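Local atomic coordinates of nucleoporin nup120 (Schizosaccharomyces pombe, PDB entry 4GQ2), a protein that forms part of the structural framework of the nuclear pore complex, where nucleoporins can also serve as docking partners for transiently associated transport factors. Residues A[658-663]-A[794-799]; A[663-668]-A[778-783]; A[692-697]-A[727-732]. One frame throughout, in Å; residues are numbered along the deposited sequence.

Contact 1: residues A[658-663]-A[794-799]; sequences RSFDIY and TVISSL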
loop_
_atom_site.group_PDB
_atom_site.type_symbol
_atom_site.label_atom_id
_atom_site.label_comp_id
_atom_site.label_asym_id
_atom_site.label_seq_id
_atom_site.Cartn_x
_atom_site.Cartn_y
_atom_site.Cartn_z
ATOM N N ARG A 658 -3.385 -24.132 3.083
ATOM C CA ARG A 658 -2.651 -23.613 1.929
ATOM C C ARG A 658 -3.034 -24.297 0.619
ATOM O O ARG A 658 -2.510 -23.946 -0.443
ATOM C CB ARG A 658 -1.140 -23.727 2.159
ATOM C CG ARG A 658 -0.625 -25.152 2.288
ATOM C CD ARG A 658 0.788 -25.178 2.841
ATOM N NE ARG A 658 1.725 -24.569 1.909
ATOM C CZ ARG A 658 2.994 -24.298 2.184
ATOM N NH1 ARG A 658 3.499 -24.590 3.381
ATOM N NH2 ARG A 658 3.759 -23.730 1.256
ATOM N N SER A 659 -3.937 -25.272 0.700
ATOM C CA SER A 659 -4.384 -26.022 -0.475
ATOM C C SER A 659 -5.355 -25.206 -1.303
ATOM O O SER A 659 -6.395 -24.784 -0.802
ATOM C CB SER A 659 -5.055 -27.330 -0.057
ATOM O OG SER A 659 -4.099 -28.266 0.405
ATOM N N PHE A 660 -5.008 -24.982 -2.568
ATOM C CA PHE A 660 -5.872 -24.244 -3.493
ATOM C C PHE A 660 -5.863 -24.832 -4.896
ATOM O O PHE A 660 -4.807 -25.217 -5.414
ATOM C CB PHE A 660 -5.466 -22.768 -3.554
ATOM C CG PHE A 660 -5.605 -22.056 -2.245
ATOM C CD1 PHE A 660 -6.855 -21.653 -1.790
ATOM C CD2 PHE A 660 -4.488 -21.808 -1.451
ATOM C CE1 PHE A 660 -6.990 -21.008 -0.569
ATOM C CE2 PHE A 660 -4.614 -21.160 -0.236
ATOM C CZ PHE A 660 -5.867 -20.758 0.208
ATOM N N ASP A 661 -7.048 -24.891 -5.504
ATOM C CA ASP A 661 -7.175 -25.216 -6.922
ATOM C C ASP A 661 -6.449 -24.199 -7.800
ATOM O O ASP A 661 -6.098 -23.101 -7.355
ATOM C CB ASP A 661 -8.649 -25.285 -7.337
ATOM C CG ASP A 661 -9.108 -26.700 -7.633
ATOM O OD1 ASP A 661 -8.259 -27.614 -7.673
ATOM O OD2 ASP A 661 -10.323 -26.896 -7.838
ATOM N N ILE A 662 -6.215 -24.575 -9.048
ATOM C CA ILE A 662 -5.669 -23.631 -10.006
ATOM C C ILE A 662 -6.622 -23.515 -11.190
ATOM O O ILE A 662 -7.038 -24.518 -11.773
ATOM C CB ILE A 662 -4.212 -23.973 -10.427
ATOM C CG1 ILE A 662 -3.555 -22.763 -11.116
ATOM C CG2 ILE A 662 -4.157 -25.226 -11.295
ATOM C CD1 ILE A 662 -2.044 -22.831 -11.212
ATOM N N TYR A 663 -6.997 -22.281 -11.505
ATOM C CA TYR A 663 -7.820 -22.022 -12.667
ATOM C C TYR A 663 -6.935 -21.682 -13.846
ATOM O O TYR A 663 -5.720 -21.522 -13.697
ATOM C CB TYR A 663 -8.842 -20.923 -12.380
ATOM C CG TYR A 663 -9.967 -21.416 -11.505
ATOM C CD1 TYR A 663 -11.104 -22.000 -12.063
ATOM C CD2 TYR A 663 -9.885 -21.333 -10.118
ATOM C CE1 TYR A 663 -12.134 -22.468 -11.263
ATOM C CE2 TYR A 663 -10.910 -21.798 -9.311
ATOM C CZ TYR A 663 -12.031 -22.362 -9.887
ATOM O OH TYR A 663 -13.048 -22.824 -9.087
ATOM N N THR A 794 -9.118 -15.512 -10.125
ATOM C CA THR A 794 -7.871 -14.762 -9.954
ATOM C C THR A 794 -7.359 -14.864 -8.511
ATOM O O THR A 794 -6.186 -15.177 -8.279
ATOM C CB THR A 794 -8.020 -13.310 -10.434
ATOM O OG1 THR A 794 -8.463 -13.325 -11.797
ATOM C CG2 THR A 794 -6.695 -12.547 -10.352
ATOM N N VAL A 795 -8.253 -14.652 -7.550
ATOM C CA VAL A 795 -7.908 -14.828 -6.147
ATOM C C VAL A 795 -7.286 -16.207 -5.948
ATOM O O VAL A 795 -6.113 -16.316 -5.564
ATOM C CB VAL A 795 -9.132 -14.643 -5.229
ATOM C CG1 VAL A 795 -8.736 -14.848 -3.775
ATOM C CG2 VAL A 795 -9.743 -13.261 -5.425
ATOM N N ILE A 796 -8.065 -17.248 -6.244
ATOM C CA ILE A 796 -7.637 -18.637 -6.053
ATOM C C ILE A 796 -6.302 -18.917 -6.738
ATOM O O ILE A 796 -5.408 -19.519 -6.138
ATOM C CB ILE A 796 -8.742 -19.637 -6.494
ATOM C CG1 ILE A 796 -9.809 -19.775 -5.404
ATOM C CG2 ILE A 796 -8.169 -21.008 -6.832
ATOM C CD1 ILE A 796 -9.341 -20.471 -4.140
ATOM N N SER A 797 -6.155 -18.459 -7.979
ATOM C CA SER A 797 -4.899 -18.636 -8.714
ATOM C C SER A 797 -3.733 -17.942 -8.017
ATOM O O SER A 797 -2.657 -18.531 -7.872
ATOM C CB SER A 797 -5.029 -18.129 -10.151
ATOM O OG SER A 797 -6.122 -18.753 -10.800
ATOM N N SER A 798 -3.961 -16.693 -7.589
ATOM C CA SER A 798 -2.960 -15.907 -6.853
ATOM C C SER A 798 -2.525 -16.622 -5.589
ATOM O O SER A 798 -1.332 -16.715 -5.311
ATOM C CB SER A 798 -3.504 -14.525 -6.498
ATOM O OG SER A 798 -3.907 -13.824 -7.661
ATOM N N LEU A 799 -3.497 -17.129 -4.832
ATOM C CA LEU A 799 -3.208 -17.909 -3.626
ATOM C C LEU A 799 -2.401 -19.163 -3.948
ATOM O O LEU A 799 -1.461 -19.496 -3.232
ATOM C CB LEU A 799 -4.497 -18.283 -2.875
ATOM C CG LEU A 799 -5.282 -17.115 -2.274
ATOM C CD1 LEU A 799 -6.535 -17.616 -1.580
ATOM C CD2 LEU A 799 -4.425 -16.296 -1.314
#

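Contact 2: residues A[663-668]-A[778-783]; sequences YNHSAQ and NYSECF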
loop_
_atom_site.group_PDB
_atom_site.type_symbol
_atom_site.label_atom_id
_atom_site.label_comp_id
_atom_site.label_asym_id
_atom_site.label_seq_id
_atom_site.Cartn_x
_atom_site.Cartn_y
_atom_site.Cartn_z
ATOM N N TYR A 663 -6.997 -22.281 -11.505
ATOM C CA TYR A 663 -7.820 -22.022 -12.667
ATOM C C TYR A 663 -6.935 -21.682 -13.846
ATOM O O TYR A 663 -5.720 -21.522 -13.697
ATOM C CB TYR A 663 -8.842 -20.923 -12.380
ATOM C CG TYR A 663 -9.967 -21.416 -11.505
ATOM C CD1 TYR A 663 -11.104 -22.000 -12.063
ATOM C CD2 TYR A 663 -9.885 -21.333 -10.118
ATOM C CE1 TYR A 663 -12.134 -22.468 -11.263
ATOM C CE2 TYR A 663 -10.910 -21.798 -9.311
ATOM C CZ TYR A 663 -12.031 -22.362 -9.887
ATOM O OH TYR A 663 -13.048 -22.824 -9.087
ATOM N N ASN A 664 -7.545 -21.597 -15.022
ATOM C CA ASN A 664 -6.807 -21.317 -16.235
ATOM C C ASN A 664 -6.317 -19.876 -16.242
ATOM O O ASN A 664 -7.103 -18.942 -16.061
ATOM C CB ASN A 664 -7.680 -21.607 -17.453
ATOM C CG ASN A 664 -8.368 -22.963 -17.369
ATOM O OD1 ASN A 664 -9.544 -23.053 -17.017
ATOM N ND2 ASN A 664 -7.632 -24.026 -17.680
ATOM N N HIS A 665 -5.007 -19.707 -16.411
ATOM C CA HIS A 665 -4.418 -18.388 -16.608
ATOM C C HIS A 665 -4.936 -17.807 -17.882
ATOM O O HIS A 665 -5.075 -18.518 -18.883
ATOM C CB HIS A 665 -2.905 -18.479 -16.653
ATOM C CG HIS A 665 -2.228 -17.149 -16.860
ATOM N ND1 HIS A 665 -2.137 -16.224 -15.886
ATOM C CD2 HIS A 665 -1.605 -16.605 -17.981
ATOM C CE1 HIS A 665 -1.488 -15.142 -16.356
ATOM N NE2 HIS A 665 -1.162 -15.377 -17.638
ATOM N N SER A 666 -5.229 -16.512 -17.868
ATOM C CA SER A 666 -5.974 -15.909 -18.964
ATOM C C SER A 666 -5.187 -15.001 -19.884
ATOM O O SER A 666 -4.144 -14.454 -19.517
ATOM C CB SER A 666 -7.188 -15.149 -18.437
ATOM O OG SER A 666 -7.764 -14.360 -19.467
ATOM N N ALA A 667 -5.728 -14.869 -21.094
ATOM C CA ALA A 667 -5.345 -13.859 -22.065
ATOM C C ALA A 667 -6.631 -13.206 -22.594
ATOM O O ALA A 667 -7.549 -13.900 -23.034
ATOM C CB ALA A 667 -4.548 -14.488 -23.198
ATOM N N GLN A 668 -6.709 -11.878 -22.545
ATOM C CA GLN A 668 -5.615 -11.048 -22.054
ATOM C C GLN A 668 -6.000 -10.165 -20.865
ATOM O O GLN A 668 -5.966 -10.619 -19.724
ATOM C CB GLN A 668 -5.011 -10.208 -23.189
ATOM C CG GLN A 668 -4.031 -10.962 -24.073
ATOM C CD GLN A 668 -3.137 -10.041 -24.879
ATOM O OE1 GLN A 668 -3.613 -9.195 -25.637
ATOM N NE2 GLN A 668 -1.827 -10.208 -24.726
ATOM N N ASN A 778 -1.704 -12.466 -12.312
ATOM C CA ASN A 778 -2.293 -13.762 -12.008
ATOM C C ASN A 778 -3.716 -13.876 -12.532
ATOM O O ASN A 778 -4.463 -14.769 -12.126
ATOM C CB ASN A 778 -2.258 -14.008 -10.503
ATOM C CG ASN A 778 -0.863 -14.288 -9.999
ATOM O OD1 ASN A 778 -0.369 -15.404 -10.112
ATOM N ND2 ASN A 778 -0.216 -13.270 -9.440
ATOM N N TYR A 779 -4.083 -12.959 -13.428
ATOM C CA TYR A 779 -5.432 -12.895 -13.974
ATOM C C TYR A 779 -5.842 -14.243 -14.555
ATOM O O TYR A 779 -5.094 -14.858 -15.316
ATOM C CB TYR A 779 -5.548 -11.789 -15.029
ATOM C CG TYR A 779 -6.925 -11.700 -15.648
ATOM C CD1 TYR A 779 -8.048 -11.477 -14.856
ATOM C CD2 TYR A 779 -7.108 -11.844 -17.024
ATOM C CE1 TYR A 779 -9.310 -11.395 -15.412
ATOM C CE2 TYR A 779 -8.371 -11.764 -17.591
ATOM C CZ TYR A 779 -9.466 -11.540 -16.778
ATOM O OH TYR A 779 -10.730 -11.458 -17.310
ATOM N N SER A 780 -7.025 -14.707 -14.175
ATOM C CA SER A 780 -7.432 -16.062 -14.503
ATOM C C SER A 780 -8.923 -16.213 -14.744
ATOM O O SER A 780 -9.742 -15.438 -14.236
ATOM C CB SER A 780 -6.983 -17.029 -13.403
ATOM O OG SER A 780 -5.567 -17.121 -13.365
ATOM N N GLU A 781 -9.265 -17.231 -15.525
ATOM C CA GLU A 781 -10.653 -17.541 -15.816
ATOM C C GLU A 781 -10.918 -19.017 -15.638
ATOM O O GLU A 781 -9.993 -19.830 -15.707
ATOM C CB GLU A 781 -11.003 -17.114 -17.234
ATOM C CG GLU A 781 -11.313 -15.638 -17.358
ATOM C CD GLU A 781 -11.603 -15.235 -18.783
ATOM O OE1 GLU A 781 -12.768 -14.883 -19.068
ATOM O OE2 GLU A 781 -10.669 -15.286 -19.616
ATOM N N CYS A 782 -12.182 -19.349 -15.379
ATOM C CA CYS A 782 -12.644 -20.732 -15.372
ATOM C C CYS A 782 -13.172 -21.031 -16.765
ATOM O O CYS A 782 -14.239 -20.546 -17.143
ATOM C CB CYS A 782 -13.740 -20.929 -14.322
ATOM S SG CYS A 782 -14.286 -22.644 -14.123
ATOM N N PHE A 783 -12.415 -21.809 -17.536
ATOM C CA PHE A 783 -12.753 -22.036 -18.946
ATOM C C PHE A 783 -13.984 -22.923 -19.162
ATOM O O PHE A 783 -14.822 -22.625 -20.015
ATOM C CB PHE A 783 -11.546 -22.560 -19.747
ATOM C CG PHE A 783 -10.508 -21.505 -20.069
ATOM C CD1 PHE A 783 -10.809 -20.143 -19.992
ATOM C CD2 PHE A 783 -9.234 -21.879 -20.487
ATOM C CE1 PHE A 783 -9.853 -19.182 -20.291
ATOM C CE2 PHE A 783 -8.273 -20.921 -20.794
ATOM C CZ PHE A 783 -8.583 -19.571 -20.693
#

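Contact 3: residues A[692-697]-A[727-732]; sequences SIEGFI and EDWRLV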
loop_
_atom_site.group_PDB
_atom_site.type_symbol
_atom_site.label_atom_id
_atom_site.label_comp_id
_atom_site.label_asym_id
_atom_site.label_seq_id
_atom_site.Cartn_x
_atom_site.Cartn_y
_atom_site.Cartn_z
ATOM N N SER A 692 -2.105 -16.488 11.108
ATOM C CA SER A 692 -2.169 -17.937 11.256
ATOM C C SER A 692 -0.769 -18.565 11.282
ATOM O O SER A 692 -0.434 -19.318 12.200
ATOM C CB SER A 692 -3.024 -18.547 10.137
ATOM O OG SER A 692 -2.786 -19.936 9.994
ATOM N N ILE A 693 0.033 -18.249 10.267
ATOM C CA ILE A 693 1.403 -18.748 10.149
ATOM C C ILE A 693 2.239 -18.379 11.369
ATOM O O ILE A 693 2.988 -19.208 11.896
ATOM C CB ILE A 693 2.081 -18.182 8.880
ATOM C CG1 ILE A 693 1.441 -18.781 7.627
ATOM C CG2 ILE A 693 3.584 -18.445 8.907
ATOM C CD1 ILE A 693 1.542 -17.897 6.396
ATOM N N GLU A 694 2.101 -17.132 11.821
ATOM C CA GLU A 694 2.812 -16.670 13.003
ATOM C C GLU A 694 2.466 -17.504 14.234
ATOM O O GLU A 694 3.359 -17.897 14.997
ATOM C CB GLU A 694 2.553 -15.178 13.245
ATOM C CG GLU A 694 3.344 -14.275 12.307
ATOM C CD GLU A 694 2.791 -12.865 12.204
ATOM O OE1 GLU A 694 1.791 -12.560 12.887
ATOM O OE2 GLU A 694 3.365 -12.058 11.437
ATOM N N GLY A 695 1.178 -17.776 14.426
ATOM C CA GLY A 695 0.737 -18.592 15.554
ATOM C C GLY A 695 1.470 -19.927 15.605
ATOM O O GLY A 695 1.902 -20.360 16.674
ATOM N N PHE A 696 1.620 -20.564 14.443
ATOM C CA PHE A 696 2.303 -21.855 14.333
ATOM C C PHE A 696 3.795 -21.724 14.630
ATOM O O PHE A 696 4.349 -22.503 15.415
ATOM C CB PHE A 696 2.070 -22.488 12.954
ATOM C CG PHE A 696 0.664 -22.977 12.731
ATOM C CD1 PHE A 696 0.082 -23.896 13.599
ATOM C CD2 PHE A 696 -0.074 -22.534 11.642
ATOM C CE1 PHE A 696 -1.213 -24.346 13.390
ATOM C CE2 PHE A 696 -1.372 -22.981 11.426
ATOM C CZ PHE A 696 -1.941 -23.889 12.300
ATOM N N ILE A 697 4.434 -20.733 14.010
ATOM C CA ILE A 697 5.823 -20.388 14.326
ATOM C C ILE A 697 5.995 -20.176 15.828
ATOM O O ILE A 697 6.928 -20.721 16.419
ATOM C CB ILE A 697 6.324 -19.147 13.537
ATOM C CG1 ILE A 697 6.427 -19.469 12.042
ATOM C CG2 ILE A 697 7.673 -18.673 14.067
ATOM C CD1 ILE A 697 6.648 -18.263 11.146
ATOM N N GLU A 727 8.861 -19.751 5.060
ATOM C CA GLU A 727 8.789 -19.442 3.647
ATOM C C GLU A 727 7.419 -18.874 3.293
ATOM O O GLU A 727 7.321 -17.917 2.527
ATOM C CB GLU A 727 9.107 -20.668 2.806
ATOM C CG GLU A 727 9.362 -20.327 1.348
ATOM C CD GLU A 727 10.319 -19.156 1.165
ATOM O OE1 GLU A 727 11.504 -19.288 1.558
ATOM O OE2 GLU A 727 9.885 -18.108 0.622
ATOM N N ASP A 728 6.371 -19.470 3.858
ATOM C CA ASP A 728 5.024 -18.944 3.745
ATOM C C ASP A 728 4.968 -17.507 4.294
ATOM O O ASP A 728 4.504 -16.582 3.613
ATOM C CB ASP A 728 4.057 -19.842 4.523
ATOM C CG ASP A 728 3.744 -21.143 3.797
ATOM O OD1 ASP A 728 4.140 -21.302 2.624
ATOM O OD2 ASP A 728 3.080 -22.008 4.404
ATOM N N TRP A 729 5.459 -17.331 5.522
ATOM C CA TRP A 729 5.489 -16.024 6.165
ATOM C C TRP A 729 6.106 -15.010 5.263
ATOM O O TRP A 729 5.560 -13.921 5.094
ATOM C CB TRP A 729 6.236 -16.062 7.495
ATOM C CG TRP A 729 6.058 -14.776 8.252
ATOM C CD1 TRP A 729 5.039 -14.452 9.146
ATOM C CD2 TRP A 729 6.898 -13.570 8.169
ATOM N NE1 TRP A 729 5.191 -13.164 9.619
ATOM C CE2 TRP A 729 6.282 -12.576 9.070
ATOM C CE3 TRP A 729 8.048 -13.218 7.455
ATOM C CZ2 TRP A 729 6.816 -11.296 9.238
ATOM C CZ3 TRP A 729 8.581 -11.928 7.638
ATOM C CH2 TRP A 729 7.975 -10.993 8.508
ATOM N N ARG A 730 7.241 -15.369 4.665
ATOM C CA ARG A 730 7.981 -14.463 3.797
ATOM C C ARG A 730 7.122 -13.963 2.655
ATOM O O ARG A 730 7.004 -12.763 2.460
ATOM C CB ARG A 730 9.239 -15.135 3.240
ATOM C CG ARG A 730 10.079 -14.204 2.389
ATOM C CD ARG A 730 11.382 -14.858 1.966
ATOM N NE ARG A 730 11.172 -15.608 0.744
ATOM C CZ ARG A 730 11.584 -15.243 -0.462
ATOM N NH1 ARG A 730 12.285 -14.138 -0.650
ATOM N NH2 ARG A 730 11.298 -16.024 -1.484
ATOM N N LEU A 731 6.523 -14.889 1.910
ATOM C CA LEU A 731 5.786 -14.540 0.702
ATOM C C LEU A 731 4.544 -13.757 1.037
ATOM O O LEU A 731 4.210 -12.787 0.360
ATOM C CB LEU A 731 5.431 -15.791 -0.102
ATOM C CG LEU A 731 6.626 -16.546 -0.698
ATOM C CD1 LEU A 731 6.143 -17.585 -1.695
ATOM C CD2 LEU A 731 7.596 -15.587 -1.375
ATOM N N VAL A 732 3.875 -14.173 2.103
ATOM C CA VAL A 732 2.688 -13.487 2.583
ATOM C C VAL A 732 3.007 -12.053 3.039
ATOM O O VAL A 732 2.352 -11.104 2.603
ATOM C CB VAL A 732 1.983 -14.329 3.674
ATOM C CG1 VAL A 732 0.980 -13.497 4.450
ATOM C CG2 VAL A 732 1.301 -15.540 3.034
#

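Contact 1: residues A[658-663]-A[794-799]
Two aromatic rings of the extended segment 658-663 meet the helical turn 794-799 in different ways, one with its face and the other with its edge. The face belongs to Phe660. Leu799 CB lies 3.8 Å from the centroid of this ring and only 12° off its normal, a CH-pi contact over the middle of the ring, while Leu799 CD1 lies over the same face, nearest Phe660 CE1 (3.6 Å). Ile796 crosses the same ring obliquely, its CD1 3.6 Å from Phe660 CD1.

The two branches of Ile796 divide the work. CG1, beside its backbone N (chi1 -80°), carries CD1 to the phenylalanine; Ile796 CG2, anti to that N, turns to the other ring and meets the edge of Tyr663 in its plane, 3.7 Å from Tyr663 CD2. Ile796 CG2 also sits 3.0 Å from Asp661 O, so the isoleucine is closely packed against backbone as well as rings. Ser797 OG comes near Tyr663 CB, but its stronger hydrogen bond goes back along the helix to Ala793 O, with a weak one to Ser780 OG.

Phe689 and Phe803 also touch Phe660, and His792 and Ala793 touch Tyr663. The arrangement is that of the extended link that leads from helix 646-658 into strand 664-665, laid along the side of helix 790-803 in the alpha-helical part of the protein.

Contact 2: residues A[663-668]-A[778-783]
Asn664 O is the best-held polar atom here, gripped by one hydrogen bond from Glu781 N at 2.8 Å; the donor lies nearly along the C=O axis, and the bond is close to straight (161°). This bond belongs to the antiparallel hydrogen-bonded pair Asn664-Glu781. The next pair, His665 with Ser780, is non-hydrogen-bonded, and beyond it Ser666 N donates to Tyr779 O (3.0 Å) from above the carbonyl plane.

Side chains extend the ladder at both ends. At one, Asn664 OD1 accepts from Phe783 N at 3.2 Å, again with the donor above the carbonyl plane. Its CG stands beside the backbone N (chi1 -48°), which lays the amide over the Phe783 ring with the two planes only 5° apart. Asn664 CB lies 3.4 Å above the ring plane, offset toward the rim, and makes a CH-pi contact. The backbone bond to OD1 and the ring together probably fix the rotation of this amide. At the other end, Ser666 OG, anti to its backbone N, donates to Glu781 OE2 at 3.1 Å, meeting it from above the carboxylate plane. The extended glutamate chain brings OE2 to the hydroxyl, which also approaches Tyr779 CE2.

Tyr663 turns its CD1-CE1 edge to Cys782, whose SG is 3.6 Å from Tyr663 CE1 in a sulfur-aromatic contact.

The two short strands, 664-665 and 780-781, form a two-stranded antiparallel sheet between helices: one strand leads toward helix 672-703, the other follows helix 770-777 and precedes helix 790-803. Tyr779 OH reaches further, to a hydrogen bond with Ser93 OG in the N-terminal beta-propeller region.

Contact 3: residues A[692-697]-A[727-732]
Ile693 opens the contact from segment 692-697 of helix 672-703, pointing at the facing helix and spreading over three of its residues. Ile693 CG2, anti to the backbone N, lies 3.8 Å from Trp729 CB, at the edge of the indole. CG1 goes the other way, and Ile693 CD1 rests 3.7 Å from Asp728 CB and more loosely against Val732 CG2. Asp728 thus offers its methylene to the isoleucine, while its carboxylate is engaged by Arg658 in a salt bridge.

Glu694 follows with the polar bond of the interface. Its chain is extended beyond CG and brings Glu694 OE2 to 2.8 Å from Trp729 NE1, in an almost straight bond (175°). The acceptor lies in the indole plane and uses its anti lone pair; carboxylate and ring are turned 37° apart. Trp729 CG, anti to its backbone N, places the N-H edge toward the glutamate. Arg597 forms a salt bridge with the same OE2, and His585 hydrogen-bonds OE1, so this buried carboxylate is held at both oxygens and probably stays ionised. An alanine here would lose the acceptor for the indole N-H and would probably deprive Arg597 of this salt-bridge partner.

One turn on from Ile693, Ile697 CD1 lies loosely, 4.3 Å from Trp729 CB, completing the apolar side of the contact.

With axes 9.8 Å apart and N-to-C directions 150° apart, the segments form a near-antiparallel helix packing between 672-703 and 719-739 in the helical part of Nup120. Segment 692-697 belongs to the NUP120 helical domain, and the pair is consistent with the stacked helices of this nucleoporin.

The three contacts are nested along the chain: contact 1 closes a loop that holds contact 2, which in turn encloses contact 3. Contacts 1 and 2 adjoin, with centres 11 Å apart, and share Tyr663. Helix 790-803 also reaches the small sheet through a probable hydrogen bond between Ser780 N and Thr794 OG1 (3.1 Å) and a weak one between the Ser797 and Ser780 hydroxyls. Contact 3 lies 17 Å from contact 1 between centres, yet the salt bridge from Arg658 NH1 to Asp728 OD2 (2.8 Å) joins them directly. Contacts 2 and 3 do not touch; their nearest atoms are about 11 Å apart, and helix 672-703 follows strand 664-665 in the chain.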